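Uncharacterized metalloprotein (Deinococcus radiodurans, PDB 3GG7) binds manganese and, as a TatD-type member of the metallo-dependent hydrolase superfamily, probably hydrolyses ester bonds. Local coordinates at residues L78-S92 and H116-A128. Numbering follows the deposited sequence.
With MN (manganese (II) ion), chain B.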
ATOM      1  N   LEU A  78      13.942   8.604  -6.160  1.00 20.70           N
ATOM      2  CA  LEU A  78      13.106   7.801  -7.040  1.00 21.78           C
ATOM      3  C   LEU A  78      13.862   6.776  -7.892  1.00 20.77           C
ATOM      4  O   LEU A  78      13.380   5.676  -8.066  1.00 21.81           O
ATOM      5  CB  LEU A  78      12.218   8.710  -7.884  1.00 22.23           C
ATOM      6  CG  LEU A  78      10.958   8.182  -8.563  1.00 25.64           C
ATOM      7  CD1 LEU A  78      10.110   7.297  -7.638  1.00 24.39           C
ATOM      8  CD2 LEU A  78      10.204   9.391  -9.088  1.00 25.27           C
ATOM      9  N   PRO A  79      15.081   7.099  -8.371  1.00 21.31           N
ATOM     10  CA  PRO A  79      15.815   6.092  -9.158  1.00 21.79           C
ATOM     11  C   PRO A  79      16.214   4.827  -8.394  1.00 22.21           C
ATOM     12  O   PRO A  79      16.561   3.797  -9.009  1.00 24.08           O
ATOM     13  CB  PRO A  79      17.065   6.853  -9.597  1.00 21.36           C
ATOM     14  CG  PRO A  79      16.654   8.259  -9.618  1.00 22.34           C
ATOM     15  CD  PRO A  79      15.754   8.401  -8.406  1.00 21.30           C
ATOM     16  N   GLU A  80      16.161   4.874  -7.067  1.00 21.11           N
ATOM     17  CA  GLU A  80      16.584   3.750  -6.237  1.00 21.21           C
ATOM     18  C   GLU A  80      15.531   2.688  -5.933  1.00 20.56           C
ATOM     19  O   GLU A  80      15.815   1.715  -5.226  1.00 20.34           O
ATOM     20  CB  GLU A  80      17.142   4.276  -4.920  1.00 20.90           C
ATOM     21  CG  GLU A  80      18.350   5.166  -5.140  1.00 21.83           C
ATOM     22  CD  GLU A  80      18.929   5.706  -3.865  1.00 23.87           C
ATOM     23  OE1 GLU A  80      18.878   4.999  -2.821  1.00 23.30           O
ATOM     24  OE2 GLU A  80      19.428   6.855  -3.899  1.00 24.71           O
ATOM     25  N   THR A  81      14.314   2.856  -6.430  1.00 19.99           N
ATOM     26  CA  THR A  81      13.263   1.901  -6.100  1.00 20.29           C
ATOM     27  C   THR A  81      12.223   1.795  -7.184  1.00 20.89           C
ATOM     28  O   THR A  81      11.936   2.780  -7.868  1.00 21.16           O
ATOM     29  CB  THR A  81      12.577   2.222  -4.726  1.00 21.40           C
ATOM     30  OG1 THR A  81      11.616   1.198  -4.432  1.00 20.16           O
ATOM     31  CG2 THR A  81      11.903   3.582  -4.741  1.00 21.44           C
ATOM     32  N   ARG A  82      11.628   0.611  -7.282  1.00 20.54           N
ATOM     33  CA  ARG A  82      10.494   0.398  -8.180  1.00 20.79           C
ATOM     34  C   ARG A  82       9.158   0.631  -7.482  1.00 19.82           C
ATOM     35  O   ARG A  82       8.107   0.577  -8.130  1.00 19.46           O
ATOM     36  CB  ARG A  82      10.571  -0.984  -8.838  1.00 22.19           C
ATOM     37  CG  ARG A  82      10.277  -2.173  -8.013  1.00 22.56           C
ATOM     38  CD  ARG A  82      10.663  -3.521  -8.739  1.00 25.43           C
ATOM     39  NE  ARG A  82      12.090  -3.665  -9.081  1.00 27.90           N
ATOM     40  CZ  ARG A  82      12.590  -3.952 -10.295  1.00 31.91           C
ATOM     41  NH1 ARG A  82      11.803  -4.155 -11.354  1.00 32.23           N
ATOM     42  NH2 ARG A  82      13.900  -4.030 -10.476  1.00 34.84           N
ATOM     43  N   PHE A  83       9.175   0.903  -6.164  1.00 19.24           N
ATOM     44  CA  PHE A  83       7.960   0.983  -5.366  1.00 18.39           C
ATOM     45  C   PHE A  83       7.822   2.354  -4.738  1.00 18.08           C
ATOM     46  O   PHE A  83       8.778   2.870  -4.131  1.00 17.56           O
ATOM     47  CB  PHE A  83       7.943  -0.047  -4.237  1.00 18.85           C
ATOM     48  CG  PHE A  83       8.230  -1.465  -4.688  1.00 18.47           C
ATOM     49  CD1 PHE A  83       7.240  -2.231  -5.308  1.00 21.28           C
ATOM     50  CD2 PHE A  83       9.465  -2.039  -4.449  1.00 20.58           C
ATOM     51  CE1 PHE A  83       7.526  -3.535  -5.697  1.00 20.62           C
ATOM     52  CE2 PHE A  83       9.747  -3.328  -4.840  1.00 20.79           C
ATOM     53  CZ  PHE A  83       8.740  -4.082  -5.453  1.00 21.52           C
ATOM     54  N   VAL A  84       6.634   2.932  -4.882  1.00 17.14           N
ATOM     55  CA  VAL A  84       6.283   4.244  -4.315  1.00 17.45           C
ATOM     56  C   VAL A  84       5.128   4.050  -3.344  1.00 18.22           C
ATOM     57  O   VAL A  84       4.105   3.470  -3.697  1.00 19.85           O
ATOM     58  CB  VAL A  84       5.933   5.270  -5.427  1.00 17.84           C
ATOM     59  CG1 VAL A  84       5.208   6.511  -4.871  1.00 20.42           C
ATOM     60  CG2 VAL A  84       7.260   5.646  -6.129  1.00 17.71           C
ATOM     61  N   GLY A  85       5.282   4.501  -2.100  1.00 17.80           N
ATOM     62  CA  GLY A  85       4.216   4.441  -1.104  1.00 17.79           C
ATOM     63  C   GLY A  85       4.816   4.673   0.271  1.00 17.20           C
ATOM     64  O   GLY A  85       6.013   4.444   0.463  1.00 16.87           O
ATOM     65  N   GLU A  86       4.017   5.134   1.245  1.00 17.31           N
ATOM     66  CA  GLU A  86       2.592   5.400   1.082  1.00 16.98           C
ATOM     67  C   GLU A  86       2.389   6.805   0.521  1.00 16.91           C
ATOM     68  O   GLU A  86       2.994   7.776   0.990  1.00 17.77           O
ATOM     69  CB  GLU A  86       1.929   5.292   2.458  1.00 17.58           C
ATOM     70  CG  GLU A  86       0.424   5.493   2.434  1.00 17.69           C
ATOM     71  CD  GLU A  86      -0.283   4.911   3.629  1.00 20.18           C
ATOM     72  OE1 GLU A  86       0.402   4.391   4.555  1.00 18.58           O
ATOM     73  OE2 GLU A  86      -1.529   4.964   3.633  1.00 19.86           O
ATOM     74  N   VAL A  87       1.514   6.912  -0.494  1.00 17.32           N
ATOM     75  CA  VAL A  87       1.197   8.195  -1.147  1.00 17.84           C
ATOM     76  C   VAL A  87      -0.309   8.266  -1.317  1.00 18.16           C
ATOM     77  O   VAL A  87      -0.974   7.231  -1.227  1.00 19.66           O
ATOM     78  CB  VAL A  87       1.878   8.363  -2.500  1.00 17.54           C
ATOM     79  CG1 VAL A  87       3.419   8.408  -2.357  1.00 18.84           C
ATOM     80  CG2 VAL A  87       1.473   7.240  -3.471  1.00 19.09           C
ATOM     81  N   GLY A  88      -0.866   9.456  -1.527  1.00 18.78           N
ATOM     82  CA  GLY A  88      -2.301   9.538  -1.869  1.00 18.17           C
ATOM     83  C   GLY A  88      -2.990  10.737  -1.274  1.00 18.55           C
ATOM     84  O   GLY A  88      -2.376  11.786  -1.109  1.00 20.05           O
ATOM     85  N   LEU A  89      -4.276  10.581  -0.978  1.00 19.29           N
ATOM     86  CA  LEU A  89      -5.112  11.687  -0.541  1.00 19.24           C
ATOM     87  C   LEU A  89      -5.975  11.172   0.600  1.00 19.47           C
ATOM     88  O   LEU A  89      -6.333   9.982   0.626  1.00 20.23           O
ATOM     89  CB  LEU A  89      -6.032  12.180  -1.682  1.00 19.31           C
ATOM     90  CG  LEU A  89      -5.374  12.727  -2.938  1.00 19.21           C
ATOM     91  CD1 LEU A  89      -6.405  13.015  -4.067  1.00 21.90           C
ATOM     92  CD2 LEU A  89      -4.583  13.987  -2.625  1.00 19.62           C
ATOM     93  N   ASP A  90      -6.329  12.056   1.534  1.00 19.89           N
ATOM     94  CA  ASP A  90      -7.196  11.703   2.648  1.00 20.85           C
ATOM     95  C   ASP A  90      -8.233  12.814   2.814  1.00 21.41           C
ATOM     96  O   ASP A  90      -7.880  13.983   2.979  1.00 21.95           O
ATOM     97  CB  ASP A  90      -6.386  11.495   3.939  1.00 21.12           C
ATOM     98  CG  ASP A  90      -7.238  10.943   5.071  1.00 23.12           C
ATOM     99  OD1 ASP A  90      -8.216  11.604   5.456  1.00 23.68           O
ATOM    100  OD2 ASP A  90      -6.953   9.834   5.586  1.00 25.29           O
ATOM    101  N   GLY A  91      -9.497  12.440   2.730  1.00 21.69           N
ATOM    102  CA  GLY A  91     -10.599  13.378   2.814  1.00 21.84           C
ATOM    103  C   GLY A  91     -11.172  13.634   4.193  1.00 21.96           C
ATOM    104  O   GLY A  91     -12.308  14.160   4.308  1.00 23.45           O
ATOM    105  N   SER A  92     -10.437  13.288   5.248  1.00 21.66           N
ATOM    106  CA  SER A  92     -10.937  13.431   6.620  1.00 22.83           C
ATOM    107  C   SER A  92     -11.062  14.903   6.956  1.00 22.96           C
ATOM    108  O   SER A  92     -10.198  15.699   6.600  1.00 22.34           O
ATOM    109  CB  SER A  92     -10.008  12.770   7.617  1.00 23.37           C
ATOM    110  OG  SER A  92      -9.924  11.376   7.399  1.00 25.40           O
ATOM    111  N   HIS A 116      10.059   9.021 -14.584  1.00 28.39           N
ATOM    112  CA  HIS A 116      11.052   7.992 -14.321  1.00 28.06           C
ATOM    113  C   HIS A 116      10.620   6.623 -14.845  1.00 27.98           C
ATOM    114  O   HIS A 116      11.208   5.601 -14.489  1.00 28.50           O
ATOM    115  CB  HIS A 116      11.368   7.930 -12.810  1.00 27.15           C
ATOM    116  CG  HIS A 116      12.182   9.080 -12.311  1.00 28.79           C
ATOM    117  ND1 HIS A 116      13.549   9.000 -12.142  1.00 30.10           N
ATOM    118  CD2 HIS A 116      11.827  10.327 -11.921  1.00 27.88           C
ATOM    119  CE1 HIS A 116      13.999  10.149 -11.677  1.00 29.68           C
ATOM    120  NE2 HIS A 116      12.976  10.970 -11.527  1.00 29.77           N
ATOM    121  N   GLY A 117       9.591   6.608 -15.691  1.00 28.01           N
ATOM    122  CA  GLY A 117       9.180   5.402 -16.411  1.00 27.57           C
ATOM    123  C   GLY A 117       8.125   4.546 -15.729  1.00 27.15           C
ATOM    124  O   GLY A 117       7.880   3.403 -16.120  1.00 28.42           O
ATOM    125  N   GLY A 118       7.475   5.108 -14.715  1.00 25.53           N
ATOM    126  CA  GLY A 118       6.379   4.425 -14.030  1.00 24.75           C
ATOM    127  C   GLY A 118       6.868   3.660 -12.812  1.00 23.49           C
ATOM    128  O   GLY A 118       7.996   3.181 -12.775  1.00 23.23           O
ATOM    129  N   ARG A 119       6.005   3.570 -11.806  1.00 22.71           N
ATOM    130  CA  ARG A 119       6.302   2.827 -10.572  1.00 21.50           C
ATOM    131  C   ARG A 119       5.076   2.044 -10.113  1.00 21.78           C
ATOM    132  O   ARG A 119       3.939   2.317 -10.544  1.00 22.47           O
ATOM    133  CB  ARG A 119       6.718   3.807  -9.446  1.00 21.39           C
ATOM    134  CG  ARG A 119       8.023   4.559  -9.686  1.00 20.62           C
ATOM    135  CD  ARG A 119       9.194   3.600  -9.643  1.00 20.60           C
ATOM    136  NE  ARG A 119      10.503   4.227  -9.728  1.00 21.48           N
ATOM    137  CZ  ARG A 119      11.129   4.533 -10.862  1.00 22.73           C
ATOM    138  NH1 ARG A 119      10.526   4.384 -12.041  1.00 23.80           N
ATOM    139  NH2 ARG A 119      12.342   5.064 -10.827  1.00 22.90           N
ATOM    140  N   ILE A 120       5.306   1.087  -9.228  1.00 19.91           N
ATOM    141  CA  ILE A 120       4.255   0.370  -8.526  1.00 20.02           C
ATOM    142  C   ILE A 120       3.914   1.238  -7.311  1.00 19.97           C
ATOM    143  O   ILE A 120       4.794   1.552  -6.507  1.00 19.91           O
ATOM    144  CB  ILE A 120       4.727  -1.023  -8.104  1.00 20.30           C
ATOM    145  CG1 ILE A 120       4.955  -1.910  -9.338  1.00 22.28           C
ATOM    146  CG2 ILE A 120       3.735  -1.648  -7.131  1.00 20.86           C
ATOM    147  CD1 ILE A 120       5.785  -3.165  -9.026  1.00 24.14           C
ATOM    148  N   LEU A 121       2.656   1.655  -7.199  1.00 20.08           N
ATOM    149  CA  LEU A 121       2.227   2.652  -6.210  1.00 20.77           C
ATOM    150  C   LEU A 121       1.336   1.978  -5.171  1.00 19.49           C
ATOM    151  O   LEU A 121       0.383   1.263  -5.530  1.00 20.62           O
ATOM    152  CB  LEU A 121       1.411   3.753  -6.891  1.00 21.61           C
ATOM    153  CG  LEU A 121       1.910   4.204  -8.259  1.00 25.88           C
ATOM    154  CD1 LEU A 121       0.864   5.100  -8.885  1.00 27.43           C
ATOM    155  CD2 LEU A 121       3.229   4.895  -8.141  1.00 27.46           C
ATOM    156  N   SER A 122       1.602   2.225  -3.887  1.00 19.04           N
ATOM    157  CA  SER A 122       0.721   1.791  -2.799  1.00 18.58           C
ATOM    158  C   SER A 122       0.048   3.040  -2.243  1.00 18.88           C
ATOM    159  O   SER A 122       0.691   3.908  -1.611  1.00 19.11           O
ATOM    160  CB  SER A 122       1.493   1.031  -1.730  1.00 18.52           C
ATOM    161  OG  SER A 122       0.609   0.539  -0.762  1.00 17.95           O
ATOM    162  N   ILE A 123      -1.252   3.158  -2.501  1.00 18.89           N
ATOM    163  CA  ILE A 123      -1.963   4.421  -2.419  1.00 18.53           C
ATOM    164  C   ILE A 123      -3.039   4.442  -1.317  1.00 19.04           C
ATOM    165  O   ILE A 123      -3.849   3.523  -1.212  1.00 20.20           O
ATOM    166  CB  ILE A 123      -2.616   4.734  -3.794  1.00 19.29           C
ATOM    167  CG1 ILE A 123      -1.547   4.882  -4.859  1.00 19.52           C
ATOM    168  CG2 ILE A 123      -3.498   6.010  -3.732  1.00 19.32           C
ATOM    169  CD1 ILE A 123      -2.128   4.869  -6.288  1.00 24.30           C
ATOM    170  N   HIS A 124      -3.001   5.522  -0.530  1.00 18.91           N
ATOM    171  CA  HIS A 124      -3.999   5.906   0.475  1.00 18.42           C
ATOM    172  C   HIS A 124      -5.129   6.653  -0.207  1.00 18.52           C
ATOM    173  O   HIS A 124      -4.871   7.563  -1.004  1.00 18.90           O
ATOM    174  CB  HIS A 124      -3.295   6.846   1.470  1.00 18.32           C
ATOM    175  CG  HIS A 124      -4.071   7.169   2.702  1.00 21.25           C
ATOM    176  ND1 HIS A 124      -3.795   6.602   3.927  1.00 24.27           N
ATOM    177  CD2 HIS A 124      -5.056   8.071   2.922  1.00 21.73           C
ATOM    178  CE1 HIS A 124      -4.619   7.086   4.842  1.00 25.17           C
ATOM    179  NE2 HIS A 124      -5.379   8.002   4.263  1.00 23.83           N
ATOM    180  N   SER A 125      -6.377   6.287   0.093  1.00 20.01           N
ATOM    181  CA  SER A 125      -7.518   6.958  -0.517  1.00 20.27           C
ATOM    182  C   SER A 125      -8.660   7.230   0.434  1.00 20.51           C
ATOM    183  O   SER A 125      -9.746   7.572  -0.027  1.00 21.29           O
ATOM    184  CB  SER A 125      -8.066   6.142  -1.710  1.00 20.38           C
ATOM    185  OG  SER A 125      -8.596   4.887  -1.321  1.00 21.37           O
ATOM    186  N   ARG A 126      -8.451   7.053   1.737  1.00 20.39           N
ATOM    187  CA  ARG A 126      -9.536   7.185   2.709  1.00 20.70           C
ATOM    188  C   ARG A 126     -10.318   8.491   2.554  1.00 20.39           C
ATOM    189  O   ARG A 126      -9.767   9.600   2.628  1.00 21.23           O
ATOM    190  CB  ARG A 126      -9.003   7.109   4.124  1.00 21.53           C
ATOM    191  CG  ARG A 126     -10.106   7.112   5.149  1.00 25.23           C
ATOM    192  CD  ARG A 126      -9.557   7.383   6.530  1.00 31.48           C
ATOM    193  NE  ARG A 126     -10.548   7.079   7.551  1.00 37.44           N
ATOM    194  CZ  ARG A 126     -10.432   7.405   8.835  1.00 40.50           C
ATOM    195  NH1 ARG A 126      -9.361   8.058   9.279  1.00 41.90           N
ATOM    196  NH2 ARG A 126     -11.401   7.075   9.682  1.00 43.28           N
ATOM    197  N   ARG A 127     -11.625   8.333   2.326  1.00 20.98           N
ATOM    198  CA  ARG A 127     -12.536   9.474   2.177  1.00 20.77           C
ATOM    199  C   ARG A 127     -12.231  10.404   0.996  1.00 21.43           C
ATOM    200  O   ARG A 127     -12.703  11.535   0.954  1.00 21.02           O
ATOM    201  CB  ARG A 127     -12.663  10.237   3.513  1.00 21.42           C
ATOM    202  CG  ARG A 127     -13.192   9.388   4.644  1.00 22.68           C
ATOM    203  CD  ARG A 127     -12.924  10.046   5.961  1.00 26.02           C
ATOM    204  NE  ARG A 127     -13.650   9.430   7.066  1.00 30.40           N
ATOM    205  CZ  ARG A 127     -13.437   9.708   8.344  1.00 34.48           C
ATOM    206  NH1 ARG A 127     -12.503  10.582   8.691  1.00 34.12           N
ATOM    207  NH2 ARG A 127     -14.158   9.097   9.289  1.00 35.91           N
ATOM    208  N   ALA A 128     -11.464   9.911   0.030  1.00 20.44           N
ATOM    209  CA  ALA A 128     -11.016  10.666  -1.122  1.00 20.60           C
ATOM    210  C   ALA A 128     -10.872   9.769  -2.347  1.00 20.90           C
ATOM    211  O   ALA A 128     -10.082  10.029  -3.230  1.00 20.68           O
ATOM    212  CB  ALA A 128      -9.695  11.359  -0.798  1.00 21.06           C
TER
HETATM  213 MN    MN B 253      -0.114   2.686   5.695  1.00 16.50          MN
HETATM  214  O   HOH W   1      -1.950   3.401   6.212  1.00 22.24           O
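At the C-terminal ends of its parallel strands, a TatD-type TIM barrel holds its metal centre; here Glu86 binds the manganese and His124 is its second-shell partner. Strands 83-88 and 119-124 belong to one beta-alpha-beta unit, crossing over through helix 99-115. Backbone bonds such as Val84 N to Ile120 O (2.8 Å) join them, and a beta bulge after Val84 shifts the register by one residue, at the corner where Glu86 follows a cis peptide. With CG anti to the backbone N (chi1 -178°) and the chain extended, Glu86 brings OE1 to the manganese at 2.1 Å, beside His7, His9 and Asp196. Its OE2 accepts from His124 ND1 at 2.8 Å, on the anti side and 32° out of the carboxylate plane, and also accepts a hydrogen bond from a manganese-bound water. Although His124 is predicted to bind a second cation, here both ring nitrogens donate to carboxylates. On the face shared by Val84, Leu121, Val87 and Ile123, Leu121 CD2 packs against Val84 CB. At the opposite strand end, the bent Arg119 side chain passes Val84 CG2 and gives NH2 to Leu78 O (3.0 Å), while NH1 donates to the carbonyls of His116 and Gly118. Shortened to an alanine, this side chain would probably take the guanidinium bonds from all three carbonyls and open a gap beside Leu78 and Val84. From the loop after strand 83-88, Asp90 OD2 accepts from His124 NE2 at 2.8 Å, while Asp90 OD1 accepts from both N and OG of Ser92.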